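Side-chain contacts in alpha-galactosidase (Thermus thermophilus, PDB 6LCJ), which probably hydrolyses terminal alpha-galactosidic bonds as a member of glycoside hydrolase family 36 and assembles into a hexamer: residues R149-R154 with R390-E395; C339-L344 with D351-G356; S168-I173 with V403-T408; R161-W166 with D176-V181. One frame throughout, in Å; residues are numbered along the deposited sequence.

Contact 1 (R149-R154 with R390-E395)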
# COMPACT_ATOMS: atom_id res chain seq x y z
N ARG E 149 -21.21 -33.32 -32.56
CA ARG E 149 -22.13 -34.45 -32.71
C ARG E 149 -22.50 -35.06 -31.38
O ARG E 149 -23.58 -35.66 -31.26
CB ARG E 149 -21.52 -35.51 -33.61
CG ARG E 149 -21.63 -35.17 -35.08
CD ARG E 149 -20.70 -36.01 -35.90
NE ARG E 149 -20.22 -35.29 -37.07
CZ ARG E 149 -18.96 -35.33 -37.50
NH1 ARG E 149 -18.07 -36.06 -36.84
NH2 ARG E 149 -18.61 -34.64 -38.57
N LEU E 150 -21.65 -34.93 -30.38
CA LEU E 150 -21.93 -35.49 -29.06
C LEU E 150 -22.72 -34.55 -28.16
O LEU E 150 -22.95 -34.88 -26.99
CB LEU E 150 -20.61 -35.90 -28.41
CG LEU E 150 -19.93 -36.96 -29.27
CD1 LEU E 150 -18.53 -37.26 -28.77
CD2 LEU E 150 -20.78 -38.23 -29.28
N LEU E 151 -23.14 -33.41 -28.66
CA LEU E 151 -23.92 -32.48 -27.85
C LEU E 151 -25.39 -32.56 -28.23
O LEU E 151 -25.75 -33.10 -29.27
CB LEU E 151 -23.38 -31.06 -28.03
CG LEU E 151 -21.93 -30.84 -27.61
CD1 LEU E 151 -21.47 -29.42 -27.92
CD2 LEU E 151 -21.75 -31.17 -26.14
N PRO E 152 -26.28 -32.03 -27.39
CA PRO E 152 -27.69 -31.98 -27.78
C PRO E 152 -27.87 -31.18 -29.06
O PRO E 152 -27.11 -30.25 -29.36
CB PRO E 152 -28.37 -31.30 -26.59
CG PRO E 152 -27.45 -31.57 -25.44
CD PRO E 152 -26.08 -31.49 -26.03
N ARG E 153 -28.89 -31.56 -29.83
CA ARG E 153 -29.25 -30.91 -31.08
C ARG E 153 -30.72 -30.56 -31.06
O ARG E 153 -31.53 -31.23 -30.42
CB ARG E 153 -28.95 -31.81 -32.28
CG ARG E 153 -27.63 -32.52 -32.17
CD ARG E 153 -27.51 -33.58 -33.21
NE ARG E 153 -27.39 -33.03 -34.56
CZ ARG E 153 -28.18 -33.36 -35.57
NH1 ARG E 153 -29.16 -34.24 -35.38
NH2 ARG E 153 -28.00 -32.82 -36.77
N ARG E 154 -31.07 -29.48 -31.75
CA ARG E 154 -32.47 -29.15 -32.00
C ARG E 154 -32.49 -28.30 -33.27
O ARG E 154 -32.21 -27.09 -33.22
CB ARG E 154 -33.09 -28.41 -30.83
CG ARG E 154 -34.48 -27.88 -31.17
CD ARG E 154 -35.19 -27.34 -29.96
NE ARG E 154 -36.56 -26.92 -30.26
CZ ARG E 154 -37.65 -27.60 -29.91
NH1 ARG E 154 -37.55 -28.75 -29.25
NH2 ARG E 154 -38.84 -27.12 -30.22
N ARG E 390 -17.62 -20.08 -33.58
CA ARG E 390 -18.70 -20.88 -33.05
C ARG E 390 -19.56 -21.50 -34.15
O ARG E 390 -20.66 -22.00 -33.85
CB ARG E 390 -19.56 -20.04 -32.09
CG ARG E 390 -18.88 -19.81 -30.75
CD ARG E 390 -19.66 -18.85 -29.88
NE ARG E 390 -19.24 -18.91 -28.49
CZ ARG E 390 -19.33 -17.89 -27.65
NH1 ARG E 390 -19.84 -16.74 -28.07
NH2 ARG E 390 -18.93 -18.01 -26.38
N LEU E 391 -19.08 -21.50 -35.40
CA LEU E 391 -19.90 -22.01 -36.49
C LEU E 391 -20.08 -23.52 -36.43
O LEU E 391 -21.08 -24.02 -36.96
CB LEU E 391 -19.31 -21.59 -37.83
CG LEU E 391 -19.34 -20.09 -38.11
CD1 LEU E 391 -18.58 -19.75 -39.35
CD2 LEU E 391 -20.78 -19.62 -38.24
N TRP E 392 -19.18 -24.24 -35.74
CA TRP E 392 -19.34 -25.68 -35.53
C TRP E 392 -20.63 -26.02 -34.81
O TRP E 392 -21.06 -27.17 -34.85
CB TRP E 392 -18.14 -26.25 -34.76
CG TRP E 392 -17.74 -25.44 -33.56
CD1 TRP E 392 -16.99 -24.31 -33.56
CD2 TRP E 392 -18.06 -25.72 -32.19
NE1 TRP E 392 -16.84 -23.84 -32.27
CE2 TRP E 392 -17.48 -24.69 -31.41
CE3 TRP E 392 -18.79 -26.72 -31.54
CZ2 TRP E 392 -17.61 -24.65 -30.03
CZ3 TRP E 392 -18.91 -26.68 -30.19
CH2 TRP E 392 -18.33 -25.65 -29.43
N LEU E 393 -21.27 -25.06 -34.15
CA LEU E 393 -22.56 -25.32 -33.52
C LEU E 393 -23.72 -25.42 -34.50
O LEU E 393 -24.85 -25.62 -34.06
CB LEU E 393 -22.87 -24.24 -32.49
CG LEU E 393 -21.90 -24.39 -31.32
CD1 LEU E 393 -21.92 -23.12 -30.50
CD2 LEU E 393 -22.25 -25.62 -30.50
N MET E 394 -23.48 -25.25 -35.81
CA MET E 394 -24.55 -25.39 -36.79
C MET E 394 -25.07 -26.82 -36.84
O MET E 394 -26.13 -27.06 -37.40
CB MET E 394 -24.06 -24.97 -38.17
CG MET E 394 -24.02 -23.46 -38.37
SD MET E 394 -23.23 -23.11 -39.94
CE MET E 394 -24.46 -23.75 -41.09
N GLU E 395 -24.31 -27.76 -36.26
CA GLU E 395 -24.79 -29.11 -36.04
C GLU E 395 -25.94 -29.16 -35.03
O GLU E 395 -26.79 -30.06 -35.09
CB GLU E 395 -23.62 -29.96 -35.54
CG GLU E 395 -23.98 -31.38 -35.17
CD GLU E 395 -24.25 -32.25 -36.39
OE1 GLU E 395 -23.89 -31.85 -37.53
OE2 GLU E 395 -24.81 -33.36 -36.20

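Contact 2 (C339-L344 with D351-G356)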
# COMPACT_ATOMS: atom_id res chain seq x y z
N CYS E 339 -30.47 -15.40 -26.61
CA CYS E 339 -29.52 -14.30 -26.72
C CYS E 339 -28.90 -14.03 -25.35
O CYS E 339 -29.55 -14.22 -24.32
CB CYS E 339 -30.22 -13.02 -27.29
SG CYS E 339 -29.06 -11.65 -27.79
N GLY E 340 -27.65 -13.57 -25.34
CA GLY E 340 -26.95 -13.31 -24.09
C GLY E 340 -26.84 -14.54 -23.22
O GLY E 340 -26.86 -14.45 -21.98
N ALA E 341 -26.75 -15.68 -23.85
CA ALA E 341 -27.08 -16.93 -23.21
C ALA E 341 -25.86 -17.82 -23.10
O ALA E 341 -25.01 -17.83 -24.01
CB ALA E 341 -28.17 -17.66 -24.01
N PRO E 342 -25.75 -18.58 -22.02
CA PRO E 342 -24.78 -19.68 -21.97
C PRO E 342 -24.84 -20.51 -23.24
O PRO E 342 -25.87 -21.11 -23.55
CB PRO E 342 -25.23 -20.48 -20.75
CG PRO E 342 -25.90 -19.47 -19.89
CD PRO E 342 -26.63 -18.58 -20.84
N VAL E 343 -23.75 -20.54 -23.99
CA VAL E 343 -23.81 -21.13 -25.32
C VAL E 343 -24.06 -22.63 -25.23
O VAL E 343 -25.07 -23.14 -25.72
CB VAL E 343 -22.53 -20.79 -26.12
CG1 VAL E 343 -22.40 -21.69 -27.32
CG2 VAL E 343 -22.58 -19.32 -26.55
N LEU E 344 -23.16 -23.37 -24.58
CA LEU E 344 -23.26 -24.83 -24.64
C LEU E 344 -24.44 -25.34 -23.82
O LEU E 344 -25.14 -26.27 -24.25
CB LEU E 344 -21.95 -25.45 -24.18
CG LEU E 344 -20.82 -25.04 -25.13
CD1 LEU E 344 -19.44 -25.50 -24.68
CD2 LEU E 344 -21.12 -25.54 -26.54
N ASP E 351 -33.95 -22.91 -30.46
CA ASP E 351 -34.02 -23.10 -31.90
C ASP E 351 -32.97 -22.27 -32.62
O ASP E 351 -32.31 -22.75 -33.54
CB ASP E 351 -35.41 -22.71 -32.43
CG ASP E 351 -36.53 -23.45 -31.72
OD1 ASP E 351 -36.64 -24.66 -31.95
OD2 ASP E 351 -37.27 -22.83 -30.92
N GLY E 352 -32.80 -21.02 -32.19
CA GLY E 352 -31.73 -20.17 -32.67
C GLY E 352 -30.92 -19.66 -31.49
O GLY E 352 -31.46 -19.41 -30.40
N LEU E 353 -29.61 -19.52 -31.71
CA LEU E 353 -28.68 -19.12 -30.66
C LEU E 353 -27.74 -18.04 -31.20
O LEU E 353 -27.04 -18.27 -32.19
CB LEU E 353 -27.89 -20.32 -30.15
CG LEU E 353 -26.85 -20.07 -29.07
CD1 LEU E 353 -27.52 -19.72 -27.78
CD2 LEU E 353 -25.94 -21.28 -28.87
N ARG E 354 -27.72 -16.89 -30.55
CA ARG E 354 -26.73 -15.87 -30.86
C ARG E 354 -25.36 -16.32 -30.37
O ARG E 354 -25.23 -16.79 -29.24
CB ARG E 354 -27.12 -14.53 -30.23
CG ARG E 354 -28.30 -13.85 -30.93
CD ARG E 354 -27.85 -12.86 -32.00
NE ARG E 354 -26.73 -12.08 -31.49
CZ ARG E 354 -26.84 -10.94 -30.83
NH1 ARG E 354 -28.03 -10.37 -30.64
NH2 ARG E 354 -25.75 -10.34 -30.37
N VAL E 355 -24.34 -16.21 -31.24
CA VAL E 355 -23.00 -16.70 -30.95
C VAL E 355 -21.96 -15.59 -30.89
O VAL E 355 -20.78 -15.88 -30.73
CB VAL E 355 -22.55 -17.78 -31.96
CG1 VAL E 355 -23.34 -19.05 -31.79
CG2 VAL E 355 -22.71 -17.24 -33.36
N GLY E 356 -22.36 -14.34 -31.02
CA GLY E 356 -21.43 -13.25 -30.87
C GLY E 356 -22.03 -12.01 -30.25
O GLY E 356 -23.26 -11.87 -30.10

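Contact 3 (S168-I173 with V403-T408)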
# COMPACT_ATOMS: atom_id res chain seq x y z
N SER E 168 -32.23 -0.51 -35.86
CA SER E 168 -32.49 0.74 -36.55
C SER E 168 -33.12 1.74 -35.58
O SER E 168 -32.69 2.89 -35.50
CB SER E 168 -33.39 0.51 -37.77
OG SER E 168 -34.43 -0.39 -37.46
N PHE E 169 -34.12 1.31 -34.81
CA PHE E 169 -34.81 2.23 -33.91
C PHE E 169 -34.38 2.11 -32.45
O PHE E 169 -34.65 3.02 -31.67
CB PHE E 169 -36.32 2.03 -33.99
CG PHE E 169 -36.86 2.18 -35.38
CD1 PHE E 169 -36.91 3.42 -35.98
CD2 PHE E 169 -37.33 1.08 -36.07
CE1 PHE E 169 -37.42 3.57 -37.25
CE2 PHE E 169 -37.84 1.21 -37.36
CZ PHE E 169 -37.88 2.45 -37.95
N TYR E 170 -33.72 1.02 -32.07
CA TYR E 170 -33.33 0.73 -30.68
C TYR E 170 -34.59 0.85 -29.82
O TYR E 170 -35.63 0.28 -30.21
CB TYR E 170 -32.15 1.62 -30.30
CG TYR E 170 -30.90 1.16 -31.02
CD1 TYR E 170 -30.09 0.18 -30.47
CD2 TYR E 170 -30.58 1.64 -32.29
CE1 TYR E 170 -28.96 -0.27 -31.13
CE2 TYR E 170 -29.45 1.18 -32.97
CZ TYR E 170 -28.64 0.22 -32.38
OH TYR E 170 -27.51 -0.27 -33.00
N THR E 171 -34.56 1.55 -28.68
CA THR E 171 -35.73 1.59 -27.80
C THR E 171 -36.79 2.60 -28.25
O THR E 171 -37.86 2.63 -27.65
CB THR E 171 -35.33 1.93 -26.35
OG1 THR E 171 -34.52 3.11 -26.33
CG2 THR E 171 -34.56 0.80 -25.68
N ARG E 172 -36.51 3.42 -29.27
CA ARG E 172 -37.47 4.41 -29.77
C ARG E 172 -38.49 3.76 -30.70
O ARG E 172 -38.60 4.09 -31.88
CB ARG E 172 -36.77 5.54 -30.49
CG ARG E 172 -35.41 5.90 -29.94
CD ARG E 172 -35.55 6.62 -28.62
NE ARG E 172 -36.19 7.93 -28.81
CZ ARG E 172 -35.53 9.06 -29.05
NH1 ARG E 172 -34.21 9.08 -29.13
NH2 ARG E 172 -36.22 10.19 -29.23
N ILE E 173 -39.25 2.80 -30.18
CA ILE E 173 -40.28 2.14 -30.97
C ILE E 173 -41.64 2.51 -30.42
O ILE E 173 -41.79 2.89 -29.25
CB ILE E 173 -40.12 0.60 -31.01
CG1 ILE E 173 -39.87 0.03 -29.61
CG2 ILE E 173 -39.02 0.21 -32.00
CD1 ILE E 173 -40.12 -1.46 -29.53
N VAL E 403 -27.84 -9.37 -37.15
CA VAL E 403 -28.47 -8.88 -38.38
C VAL E 403 -27.45 -8.48 -39.44
O VAL E 403 -26.25 -8.33 -39.17
CB VAL E 403 -29.42 -7.70 -38.08
CG1 VAL E 403 -30.36 -8.06 -36.96
CG2 VAL E 403 -28.62 -6.45 -37.74
N VAL E 404 -27.94 -8.33 -40.67
CA VAL E 404 -27.16 -7.89 -41.82
C VAL E 404 -27.60 -6.47 -42.15
O VAL E 404 -28.80 -6.19 -42.21
CB VAL E 404 -27.36 -8.82 -43.03
CG1 VAL E 404 -26.39 -8.46 -44.14
CG2 VAL E 404 -27.22 -10.26 -42.62
N TYR E 405 -26.64 -5.59 -42.36
CA TYR E 405 -26.96 -4.25 -42.84
C TYR E 405 -26.90 -4.23 -44.36
O TYR E 405 -26.03 -4.86 -44.97
CB TYR E 405 -25.99 -3.21 -42.27
CG TYR E 405 -26.09 -3.02 -40.77
CD1 TYR E 405 -26.98 -2.11 -40.21
CD2 TYR E 405 -25.27 -3.76 -39.92
CE1 TYR E 405 -27.06 -1.95 -38.83
CE2 TYR E 405 -25.34 -3.60 -38.54
CZ TYR E 405 -26.23 -2.71 -38.00
OH TYR E 405 -26.27 -2.55 -36.64
N PHE E 406 -27.86 -3.53 -44.95
CA PHE E 406 -27.80 -3.13 -46.35
C PHE E 406 -27.84 -1.62 -46.53
O PHE E 406 -27.29 -1.11 -47.51
CB PHE E 406 -28.96 -3.75 -47.14
CG PHE E 406 -28.91 -5.24 -47.18
CD1 PHE E 406 -29.51 -5.99 -46.17
CD2 PHE E 406 -28.25 -5.90 -48.20
CE1 PHE E 406 -29.45 -7.35 -46.18
CE2 PHE E 406 -28.19 -7.26 -48.24
CZ PHE E 406 -28.79 -8.00 -47.23
N ARG E 407 -28.45 -0.90 -45.61
CA ARG E 407 -28.48 0.54 -45.71
C ARG E 407 -27.08 1.13 -45.61
O ARG E 407 -26.16 0.55 -45.03
CB ARG E 407 -29.37 1.12 -44.62
CG ARG E 407 -28.89 0.85 -43.21
CD ARG E 407 -29.97 1.28 -42.24
NE ARG E 407 -29.45 1.73 -40.96
CZ ARG E 407 -29.53 1.03 -39.83
NH1 ARG E 407 -30.10 -0.18 -39.82
NH2 ARG E 407 -29.04 1.54 -38.71
N THR E 408 -26.92 2.30 -46.22
CA THR E 408 -25.79 3.14 -45.92
C THR E 408 -26.20 4.39 -45.15
O THR E 408 -25.33 5.06 -44.59
CB THR E 408 -25.07 3.52 -47.23
OG1 THR E 408 -26.03 3.79 -48.25
CG2 THR E 408 -24.20 2.36 -47.69

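Contact 4 (R161-W166 with D176-V181)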
# COMPACT_ATOMS: atom_id res chain seq x y z
N ARG E 161 -36.66 -16.03 -41.75
CA ARG E 161 -36.16 -14.75 -42.22
C ARG E 161 -36.90 -13.68 -41.43
O ARG E 161 -38.14 -13.64 -41.44
CB ARG E 161 -36.35 -14.62 -43.73
CG ARG E 161 -35.68 -15.76 -44.48
CD ARG E 161 -35.71 -15.57 -45.99
NE ARG E 161 -37.07 -15.63 -46.52
CZ ARG E 161 -37.63 -16.74 -46.96
NH1 ARG E 161 -36.95 -17.87 -46.93
NH2 ARG E 161 -38.88 -16.72 -47.41
N VAL E 162 -36.15 -12.84 -40.73
CA VAL E 162 -36.71 -11.99 -39.68
C VAL E 162 -36.41 -10.54 -39.99
O VAL E 162 -35.27 -10.20 -40.33
CB VAL E 162 -36.13 -12.35 -38.29
CG1 VAL E 162 -36.74 -11.43 -37.22
CG2 VAL E 162 -36.33 -13.83 -37.98
N TRP E 163 -37.42 -9.69 -39.87
CA TRP E 163 -37.19 -8.26 -39.73
C TRP E 163 -37.25 -7.92 -38.24
O TRP E 163 -38.17 -8.35 -37.54
CB TRP E 163 -38.19 -7.42 -40.53
CG TRP E 163 -37.75 -5.98 -40.55
CD1 TRP E 163 -36.90 -5.39 -41.44
CD2 TRP E 163 -38.06 -4.98 -39.57
NE1 TRP E 163 -36.68 -4.08 -41.10
CE2 TRP E 163 -37.38 -3.80 -39.95
CE3 TRP E 163 -38.85 -4.96 -38.42
CZ2 TRP E 163 -37.48 -2.61 -39.23
CZ3 TRP E 163 -38.96 -3.78 -37.70
CH2 TRP E 163 -38.27 -2.62 -38.10
N CYS E 164 -36.26 -7.17 -37.76
CA CYS E 164 -36.06 -6.91 -36.33
C CYS E 164 -35.96 -5.41 -36.11
O CYS E 164 -35.31 -4.71 -36.88
CB CYS E 164 -34.77 -7.65 -35.84
SG CYS E 164 -34.19 -7.29 -34.17
N SER E 165 -36.60 -4.90 -35.06
CA SER E 165 -36.61 -3.45 -34.87
C SER E 165 -35.36 -2.91 -34.19
O SER E 165 -35.16 -1.68 -34.19
CB SER E 165 -37.83 -3.01 -34.06
OG SER E 165 -37.86 -3.61 -32.77
N TRP E 166 -34.51 -3.76 -33.61
CA TRP E 166 -33.53 -3.25 -32.66
C TRP E 166 -32.47 -2.38 -33.33
O TRP E 166 -32.17 -1.27 -32.87
CB TRP E 166 -32.87 -4.41 -31.89
CG TRP E 166 -31.82 -3.90 -30.94
CD1 TRP E 166 -30.47 -4.07 -31.04
CD2 TRP E 166 -32.04 -3.09 -29.77
NE1 TRP E 166 -29.84 -3.43 -30.00
CE2 TRP E 166 -30.77 -2.83 -29.20
CE3 TRP E 166 -33.17 -2.56 -29.14
CZ2 TRP E 166 -30.61 -2.07 -28.04
CZ3 TRP E 166 -33.01 -1.81 -27.99
CH2 TRP E 166 -31.74 -1.57 -27.46
N ASP E 176 -47.50 3.08 -33.63
CA ASP E 176 -47.73 3.75 -34.91
C ASP E 176 -46.55 3.56 -35.86
O ASP E 176 -46.73 3.17 -37.02
CB ASP E 176 -47.99 5.25 -34.68
CG ASP E 176 -49.46 5.56 -34.37
OD1 ASP E 176 -50.31 4.63 -34.36
OD2 ASP E 176 -49.76 6.75 -34.12
N LEU E 177 -45.33 3.83 -35.38
CA LEU E 177 -44.14 3.73 -36.21
C LEU E 177 -43.95 2.33 -36.77
O LEU E 177 -43.61 2.17 -37.95
CB LEU E 177 -42.92 4.16 -35.39
CG LEU E 177 -41.52 3.67 -35.78
CD1 LEU E 177 -41.06 4.38 -37.02
CD2 LEU E 177 -40.58 3.96 -34.65
N LEU E 178 -44.19 1.29 -35.95
CA LEU E 178 -43.99 -0.07 -36.42
C LEU E 178 -45.09 -0.51 -37.38
O LEU E 178 -44.86 -1.39 -38.22
CB LEU E 178 -43.88 -1.04 -35.24
CG LEU E 178 -42.62 -0.87 -34.36
CD1 LEU E 178 -42.59 -1.88 -33.21
CD2 LEU E 178 -41.33 -0.96 -35.18
N LEU E 179 -46.29 0.07 -37.27
CA LEU E 179 -47.34 -0.24 -38.24
C LEU E 179 -46.98 0.30 -39.62
O LEU E 179 -47.25 -0.35 -40.63
CB LEU E 179 -48.68 0.30 -37.76
CG LEU E 179 -49.38 -0.58 -36.71
CD1 LEU E 179 -50.57 0.12 -36.08
CD2 LEU E 179 -49.78 -1.92 -37.29
N ARG E 180 -46.35 1.47 -39.69
CA ARG E 180 -45.92 1.96 -40.99
C ARG E 180 -44.77 1.13 -41.54
O ARG E 180 -44.74 0.80 -42.73
CB ARG E 180 -45.52 3.43 -40.89
CG ARG E 180 -46.67 4.33 -40.46
CD ARG E 180 -46.39 5.79 -40.73
NE ARG E 180 -45.34 6.27 -39.86
CZ ARG E 180 -45.48 6.49 -38.56
NH1 ARG E 180 -46.65 6.26 -37.97
NH2 ARG E 180 -44.45 6.93 -37.84
N VAL E 181 -43.81 0.78 -40.68
CA VAL E 181 -42.69 -0.03 -41.12
C VAL E 181 -43.18 -1.40 -41.56
O VAL E 181 -42.70 -1.95 -42.56
CB VAL E 181 -41.64 -0.12 -39.99
CG1 VAL E 181 -40.58 -1.13 -40.31
CG2 VAL E 181 -41.02 1.25 -39.77

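Contact 1 (R149-R154 with R390-E395)
Glu-395 carries most of the contact between residues 149-154 and 390-395, and its principal partner is Arg-153. A salt bridge joins Arg-153 NE to Glu-395 OE2 at 3.1 Å, and the same carboxylate oxygen lies 3.3 Å from Arg-153 NH2. The approach is oblique: the guanidinium and carboxylate planes are turned 32° apart, so the two groups do not settle into a flat, two-pronged pairing. Arg-153 NE also gives a weak, bent hydrogen bond to the backbone O of Glu-395, with an angle of 131° at the hydrogen. NE thus lies close to two oxygens of one residue, a carboxylate oxygen and the backbone carbonyl, and the chain of Arg-153, bent at chi3 (69°), brings it there.

This is a surface contact between two of the loops that precede strands of the parallel eight-stranded barrel. Residues 149-154 follow helix 140-149 and lead toward strand 161-164, while 390-395, largely a 3-10 turn, lead toward strand 398-400. Asn-396 adds a hydrogen bond from ND2 to Pro-152 O.

The remaining touches are looser. Arg-149 meets Glu-395 through its aliphatic part, CG standing 3.8 Å from OE2; its guanidinium is turned nearly perpendicular to the carboxylate, with NE 5.1 Å from OE1, at most a distant attraction between opposite charges, and NH1 has a long, weak ion pair with Glu-142. On the apolar side, Leu-151 CD1 comes to the edge of the Trp-392 ring, 4.4 Å from CZ3. The indole NE1 is held by His-389 O, and the ring also meets Phe-144 and Ala-148 of helix 140-149.

Contact 2 (C339-L344 with D351-G356)
The loop that follows strand 335-338 of the parallel barrel folds over the next strand, 352-354, and Cys-339 and Arg-354 meet where their backbones come closest. Cys-339 SG lies over one face of the Arg-354 guanidinium, 3.3 Å from NH1 and 3.8 Å from CZ. The thiol also touches the aliphatic part of the same side chain, at 3.9 Å from CG, because Arg-354 is bent at both chi2 (-93°) and chi3 (-43°) and curls around the sulfur. The guanidinium is fixed by other groups: NH2 donates to Gly-356 O at 2.9 Å and also forms a salt bridge with Asp-358. Asp-402 is a longer, weak ionic partner.

Farther along, the contact is apolar. Leu-353 puts one methyl on each of two loop residues: CD1 is 4.3 Å from Ala-341 CB, while CD2 is 3.9 Å from Val-343 CG1 and 3.8 Å from the backbone O of Val-343. The Val-343 and Leu-353 side chains cross at about a right angle. With CG of Leu-353 anti to the backbone N (chi1 178°) the branch is brought to the loop, and its two methyls diverge to separate residues. Consecutive parallel strands of a TIM barrel are joined here by a connection without a helix, whose first part covers Leu-353, while Arg-354 lies among Asp-358, Asp-400 and Asp-402.

Contact 3 (S168-I173 with V403-T408)
The backbones stay well apart, the nearest CA atoms being those of Ser-168 and Tyr-405 at 9.7 Å, and residues 168-173 leave the end of helix 166-169 through a type II' turn from Phe-169 to Arg-172. The guanidinium of Arg-407 bridges much of the interval. Its side chain, extended from CG to NE, brings NH1 to 3.9 Å from Ser-168 CB and NH2 to 4.1 Å from Ser-168 CA. This is van der Waals contact: the serine OG is turned to Ser-434 O instead, and its CB approaches the guanidinium obliquely.

The polar end of Arg-407 is gripped by groups around the pair. NH2 donates to Phe-410 O, while NH1 reaches Tyr-167 O and forms a salt bridge with Asp-435. Within its own segment Tyr-405 covers part of one guanidinium face, CD1 standing 3.7 Å above the plane, whereas CZ of the arginine lies at the edge of the tyrosine ring, in its plane.

The second touch is marginal. Tyr-170 OH and Tyr-405 OH approach to 4.5 Å, and the ring of Tyr-170 is in addition set edge-to-face against Trp-166. Here the loops beyond strands 161-164 and 398-400 meet across the end of strand 431-433, whose following residues bind one each, Ser-434 to Ser-168 and Asp-435 to Arg-407, at the C-terminal, beta-alpha loop end of a TIM barrel.

Contact 4 (R161-W166 with D176-V181)
The indole of Trp-163 takes Val-181 on one face and Leu-178 at its edge. Val-181 CG1 stands 3.4 Å above the ring plane, displaced toward the rim, and makes a CH-pi contact with the six-membered ring, 3.9 Å from its centroid and 28° off the normal. The methyl's nearest ring atoms are CH2 at 3.5 Å and CZ2 at 3.6 Å. Leu-178 CD2 lies close to the ring plane instead, 4.5 Å from CZ3. Phe-193 stacks on the tryptophan and Phe-190 meets it edge-to-face, so the indole is built into an aromatic cluster, while its NE1 is bonded to Asp-435 O.

The contact is part of a beta-alpha unit of the barrel: strand 161-164 runs through the short helix 166-169 into helix 175-185, which packs back on the strand from outside. Leu-178 and Val-181, three residues apart and thus about one turn along the helix, both reach the tryptophan. CG of Trp-163 is anti to the backbone N (chi1 -170°), which extends the long indole toward the helix, where it meets the valine at about a right angle.

Just beyond the end of the strand, Ser-165 CB rests 4.2 Å from Leu-178 CD2, its hydroxyl being engaged with Asp-196 N. Next to it Cys-164 SG accepts a nearly straight bond from Trp-166 N, 3.6 Å long at 169°, capping the helix that begins there.

Contacts 2 and 4 are buried and reach the same parallel sheet, their centres about 23 Å apart, contact 2 near the centre of the chain and contact 4 on the helix-covered outside of a strand. Contact 1 is a surface contact and the one of the four with a salt bridge between its own segments; contact 3 is partly buried and bridged thinly. Contacts 1 and 2 adjoin through a salt bridge from Arg-154 to Asp-351 and packing of Leu-393 on Val-343. Contacts 3 and 4 adjoin through Phe-169, which packs on Leu-177 and Val-181. In contacts 2 and 3 an arginine touches its partner without a polar bond, its salt bridge going to an outside aspartate; contact 4 is apolar.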